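Local atomic coordinates of aminotransferase (Helicobacter pylori, PDB entry 2FNU), a protein that catalyses the pyridoxal phosphate-dependent transamination of a UDP-linked 4-keto sugar, the second step in making the pseudaminic acid that modifies flagellin. Residues Ala257-Arg262 / Leu353-Val358; His284-Leu289 / Ile345-His350. One frame throughout, in Å; residues are numbered along the deposited sequence.

Contact 1 (Ala257-Arg262 / Leu353-Val358); sequences ALTYDR and LNLESV
Val358 CG1 sits squarely over one face of the Tyr260 ring, 3.6 Å from its centroid and only 4° off the ring normal. It is a CH-pi contact between helix 246-264 and the first turn of helix 355-370, which meet on one face of the small sheet of strands 270-272, 286-290 and 344-347. Tyrosine suits the place by offering a flat apolar face to Val358 and a hydroxyl that hydrogen-bonds to Pro348 O; Leu353 CD2 lies 4.1 Å from Tyr260 OH. Val358 CG1 also meets Thr259 CG2 at 3.6 Å, filling the angle between two consecutive side chains of the facing helix. With CG1 anti to the backbone N (chi1 -179°), the beta-branched valine presents a compact methyl close to its own helix. Thr259 CG2 is likewise anti to its backbone N, and Leu355 CD1 sits against both branches of Thr259, nearest to Thr259 OG1 at 3.4 Å. That hydroxyl is hydrogen-bonded to Glu255 O one turn earlier and takes a weak bond from Arg262 NH2, whose guanidinium folds back with one face over Thr259 CA and its edge near Leu355 CD1.

Behind this, Asn354 is the N-cap of helix 355-370: Asn354 OD1 accepts from Ser357 N at 2.9 Å, nearly along the C=O axis, and from Ser357 OG, fixing the turn from which Leu355 and Val358 project. Between these segments the attraction is largely dispersive, the CH-pi contact included, and Ile361 and Ala362 continue the packing on Tyr260. Thr259 is satisfied within its own helix, Tyr260 OH by Pro348 O.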
# COMPACT_ATOMS: atom_id res chain seq x y z
N ALA B 257 -13.72 -21.31 -20.28
CA ALA B 257 -15.09 -20.80 -20.36
C ALA B 257 -15.89 -21.48 -21.47
O ALA B 257 -17.07 -21.82 -21.29
CB ALA B 257 -15.07 -19.29 -20.58
N LEU B 258 -15.25 -21.69 -22.61
CA LEU B 258 -15.93 -22.35 -23.73
C LEU B 258 -16.29 -23.79 -23.39
O LEU B 258 -17.33 -24.30 -23.85
CB LEU B 258 -15.08 -22.28 -25.00
CG LEU B 258 -14.97 -20.88 -25.61
CD1 LEU B 258 -13.87 -20.89 -26.67
CD2 LEU B 258 -16.30 -20.35 -26.17
N THR B 259 -15.43 -24.46 -22.62
CA THR B 259 -15.72 -25.84 -22.19
C THR B 259 -16.93 -25.86 -21.26
O THR B 259 -17.84 -26.67 -21.44
CB THR B 259 -14.49 -26.47 -21.53
OG1 THR B 259 -13.47 -26.59 -22.53
CG2 THR B 259 -14.80 -27.85 -20.97
N TYR B 260 -16.96 -24.98 -20.27
CA TYR B 260 -18.17 -24.86 -19.48
C TYR B 260 -19.40 -24.61 -20.36
O TYR B 260 -20.46 -25.21 -20.15
CB TYR B 260 -18.05 -23.69 -18.52
CG TYR B 260 -17.26 -23.88 -17.24
CD1 TYR B 260 -17.58 -24.89 -16.33
CD2 TYR B 260 -16.25 -22.99 -16.89
CE1 TYR B 260 -16.90 -25.02 -15.12
CE2 TYR B 260 -15.54 -23.13 -15.68
CZ TYR B 260 -15.89 -24.14 -14.80
OH TYR B 260 -15.23 -24.27 -13.60
N ASP B 261 -19.28 -23.67 -21.31
CA ASP B 261 -20.41 -23.33 -22.19
C ASP B 261 -20.93 -24.60 -22.88
O ASP B 261 -22.15 -24.82 -22.94
CB ASP B 261 -20.00 -22.33 -23.26
CG ASP B 261 -19.76 -20.92 -22.71
OD1 ASP B 261 -19.99 -20.63 -21.51
OD2 ASP B 261 -19.33 -20.09 -23.54
N ARG B 262 -20.01 -25.42 -23.40
CA ARG B 262 -20.45 -26.62 -24.13
C ARG B 262 -21.24 -27.54 -23.22
O ARG B 262 -22.31 -28.05 -23.60
CB ARG B 262 -19.26 -27.38 -24.73
CG ARG B 262 -18.58 -26.68 -25.88
CD ARG B 262 -17.64 -27.64 -26.59
NE ARG B 262 -16.63 -28.23 -25.70
CZ ARG B 262 -15.50 -27.63 -25.34
NH1 ARG B 262 -15.22 -26.40 -25.78
NH2 ARG B 262 -14.63 -28.28 -24.55
N LEU B 353 -6.41 -23.97 -15.06
CA LEU B 353 -7.47 -24.96 -14.94
C LEU B 353 -7.57 -25.72 -16.26
O LEU B 353 -8.08 -25.18 -17.25
CB LEU B 353 -8.78 -24.23 -14.62
CG LEU B 353 -9.94 -25.04 -14.06
CD1 LEU B 353 -9.57 -25.66 -12.71
CD2 LEU B 353 -11.16 -24.12 -13.94
N ASN B 354 -7.08 -26.95 -16.26
CA ASN B 354 -6.98 -27.71 -17.52
C ASN B 354 -8.33 -28.27 -17.98
O ASN B 354 -9.33 -28.24 -17.25
CB ASN B 354 -5.88 -28.78 -17.47
CG ASN B 354 -6.18 -29.92 -16.51
OD1 ASN B 354 -7.32 -30.12 -16.11
ND2 ASN B 354 -5.15 -30.68 -16.16
N LEU B 355 -8.34 -28.79 -19.20
CA LEU B 355 -9.59 -29.23 -19.81
C LEU B 355 -10.31 -30.30 -18.98
O LEU B 355 -11.52 -30.23 -18.78
CB LEU B 355 -9.31 -29.72 -21.23
CG LEU B 355 -10.44 -30.37 -22.02
CD1 LEU B 355 -11.58 -29.40 -22.19
CD2 LEU B 355 -9.93 -30.83 -23.36
N GLU B 356 -9.55 -31.28 -18.51
CA GLU B 356 -10.13 -32.38 -17.74
C GLU B 356 -10.75 -31.83 -16.45
O GLU B 356 -11.83 -32.25 -16.04
CB GLU B 356 -9.04 -33.40 -17.41
CG GLU B 356 -9.50 -34.56 -16.54
CD GLU B 356 -8.43 -35.61 -16.37
OE1 GLU B 356 -7.40 -35.30 -15.73
OE2 GLU B 356 -8.63 -36.74 -16.87
N SER B 357 -10.08 -30.88 -15.82
CA SER B 357 -10.60 -30.28 -14.61
C SER B 357 -11.91 -29.55 -14.87
O SER B 357 -12.87 -29.69 -14.11
CB SER B 357 -9.59 -29.30 -14.03
OG SER B 357 -8.49 -30.04 -13.50
N VAL B 358 -11.96 -28.77 -15.95
CA VAL B 358 -13.19 -28.06 -16.27
C VAL B 358 -14.34 -29.03 -16.55
O VAL B 358 -15.47 -28.83 -16.11
CB VAL B 358 -13.02 -27.07 -17.44
CG1 VAL B 358 -14.34 -26.31 -17.74
CG2 VAL B 358 -11.94 -26.06 -17.11

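Contact 2 (His284-Leu289 / Ile345-His350); sequences HLYPIL and ISLPCH
His284 opens the pairing through its backbone: a water donates to His284 O and to Cys349 O, bridging two carbonyls that could not bond each other directly. The CB of His284 points away from 345-350, and the imidazole meets the ring of His157 edge-to-face. Leu285 CD1 reaches Ser346 OG at 4.0 Å; that hydroxyl is held by Glu344 and by the substrate-binding residue His315. At Tyr286 a second water accepts from Tyr286 N and donates to Leu347 O, standing in the ladder where the strands diverge. Tyr286 O accepts from Leu347 N at 3.0 Å, an almost straight bond although the donor lies above the carbonyl plane. Tyr286 CB rests on Cys349 CB at 3.8 Å, a spot suited to a small side chain, while the tyrosine ring runs alongside Leu347, CD2 to CD1. Pro287, lacking an N-H, occupies the non-hydrogen-bonded pair with Ser346, and its CA makes a CA-H...O contact with Ile345 O. Ile288 then forms the antiparallel hydrogen-bonded pair with Ile345: Ile288 N donates to Ile345 O at 2.8 Å, and Ile345 N donates to Ile288 O at 2.9 Å. Ile288 CG1 takes the crowded position between backbone N and carbonyl carbon (chi1 63°) and thereby lies 3.9 Å from Ile345 CB, while Ile288 CG2 meets Leu347 CD1.

Strand 286-290 is the middle of a three-stranded antiparallel sheet, bonded on its other edge to 270-272. The face bearing Tyr286, Ile288, Ile345 and Leu347 packs against helices 246-264 and 355-370.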
# COMPACT_ATOMS: atom_id res chain seq x y z
N HIS B 284 -12.05 -12.89 -16.11
CA HIS B 284 -11.65 -12.97 -14.70
C HIS B 284 -12.55 -13.92 -13.92
O HIS B 284 -12.05 -14.72 -13.09
CB HIS B 284 -11.60 -11.59 -14.04
CG HIS B 284 -11.38 -11.66 -12.57
ND1 HIS B 284 -10.34 -12.39 -12.01
CD2 HIS B 284 -12.08 -11.15 -11.54
CE1 HIS B 284 -10.42 -12.32 -10.69
NE2 HIS B 284 -11.47 -11.57 -10.38
N LEU B 285 -13.87 -13.80 -14.15
CA LEU B 285 -14.86 -14.70 -13.53
C LEU B 285 -15.61 -15.48 -14.59
O LEU B 285 -15.70 -15.02 -15.75
CB LEU B 285 -15.90 -13.94 -12.71
CG LEU B 285 -15.41 -12.97 -11.62
CD1 LEU B 285 -16.58 -12.18 -10.99
CD2 LEU B 285 -14.66 -13.73 -10.54
N TYR B 286 -16.17 -16.62 -14.19
CA TYR B 286 -17.14 -17.33 -15.02
C TYR B 286 -18.44 -17.38 -14.21
O TYR B 286 -18.63 -18.29 -13.39
CB TYR B 286 -16.67 -18.76 -15.34
CG TYR B 286 -17.62 -19.46 -16.28
CD1 TYR B 286 -17.44 -19.36 -17.67
CD2 TYR B 286 -18.72 -20.17 -15.80
CE1 TYR B 286 -18.32 -20.00 -18.56
CE2 TYR B 286 -19.60 -20.78 -16.68
CZ TYR B 286 -19.40 -20.69 -18.05
OH TYR B 286 -20.27 -21.30 -18.93
N PRO B 287 -19.31 -16.36 -14.36
CA PRO B 287 -20.57 -16.31 -13.62
C PRO B 287 -21.67 -17.16 -14.23
O PRO B 287 -21.83 -17.19 -15.46
CB PRO B 287 -21.00 -14.83 -13.70
CG PRO B 287 -19.80 -14.10 -14.28
CD PRO B 287 -19.09 -15.13 -15.14
N ILE B 288 -22.42 -17.83 -13.36
CA ILE B 288 -23.68 -18.43 -13.78
C ILE B 288 -24.80 -17.81 -12.95
O ILE B 288 -24.57 -17.43 -11.78
CB ILE B 288 -23.69 -19.98 -13.63
CG1 ILE B 288 -23.55 -20.38 -12.15
CG2 ILE B 288 -22.62 -20.62 -14.52
CD1 ILE B 288 -23.68 -21.91 -11.90
N LEU B 289 -26.00 -17.71 -13.53
CA LEU B 289 -27.16 -17.15 -12.82
C LEU B 289 -28.23 -18.23 -12.64
O LEU B 289 -28.81 -18.70 -13.62
CB LEU B 289 -27.76 -15.96 -13.58
CG LEU B 289 -26.85 -14.76 -13.83
CD1 LEU B 289 -27.57 -13.75 -14.71
CD2 LEU B 289 -26.44 -14.16 -12.50
N ILE B 345 -23.38 -17.23 -9.11
CA ILE B 345 -22.32 -18.08 -8.57
C ILE B 345 -21.15 -17.99 -9.53
O ILE B 345 -21.34 -18.12 -10.74
CB ILE B 345 -22.74 -19.56 -8.45
CG1 ILE B 345 -23.96 -19.68 -7.53
CG2 ILE B 345 -21.58 -20.38 -7.91
CD1 ILE B 345 -24.50 -21.13 -7.43
N SER B 346 -19.95 -17.75 -8.99
CA SER B 346 -18.73 -17.73 -9.79
C SER B 346 -18.02 -19.06 -9.69
O SER B 346 -17.65 -19.49 -8.61
CB SER B 346 -17.79 -16.62 -9.32
OG SER B 346 -18.45 -15.36 -9.48
N LEU B 347 -17.82 -19.70 -10.85
CA LEU B 347 -17.18 -21.02 -10.88
C LEU B 347 -15.68 -20.93 -11.13
O LEU B 347 -15.19 -19.95 -11.70
CB LEU B 347 -17.82 -21.86 -11.99
CG LEU B 347 -19.32 -22.11 -11.87
CD1 LEU B 347 -19.78 -22.96 -13.06
CD2 LEU B 347 -19.69 -22.82 -10.57
N PRO B 348 -14.93 -21.97 -10.71
CA PRO B 348 -13.49 -21.91 -10.96
C PRO B 348 -13.11 -21.58 -12.40
O PRO B 348 -13.60 -22.20 -13.35
CB PRO B 348 -12.99 -23.30 -10.54
CG PRO B 348 -14.00 -23.74 -9.48
CD PRO B 348 -15.32 -23.20 -9.99
N CYS B 349 -12.25 -20.59 -12.56
CA CYS B 349 -11.88 -20.12 -13.88
C CYS B 349 -10.56 -19.37 -13.71
O CYS B 349 -10.53 -18.32 -13.07
CB CYS B 349 -12.96 -19.19 -14.43
SG CYS B 349 -12.56 -18.56 -16.08
N HIS B 350 -9.49 -19.95 -14.21
CA HIS B 350 -8.14 -19.35 -14.22
C HIS B 350 -7.29 -20.09 -15.24
O HIS B 350 -7.68 -21.15 -15.76
CB HIS B 350 -7.49 -19.37 -12.83
CG HIS B 350 -7.36 -20.74 -12.26
ND1 HIS B 350 -6.32 -21.58 -12.59
CD2 HIS B 350 -8.13 -21.41 -11.37
CE1 HIS B 350 -6.46 -22.72 -11.92
NE2 HIS B 350 -7.56 -22.65 -11.19
O HOH W 1 -9.31 -16.13 -13.24
O HOH W 2 -15.35 -17.32 -11.57

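How the contacts relate
Contact 2 is nested within the loop closed by contact 1, their centres 11 Å apart: the sheet pairing of 284-289 with 345-350 adjoins the helix pair that packs on it. Two hydrogen bonds join them, Tyr260 OH to Pro348 O at 2.6 Å and Asp261 OD1 to Tyr286 OH at 2.7 Å, and the rings of Tyr260 and Tyr286 meet with their planes about 30° apart. Contact 2 lies nearer the chemistry. The His284 side chain is about 3 Å from that of Lys183, the cofactor-attachment lysine, and about 5 Å from the bound UDP-sugar, whereas the Leu353 side chain in contact 1 stays about 11 Å from that ligand.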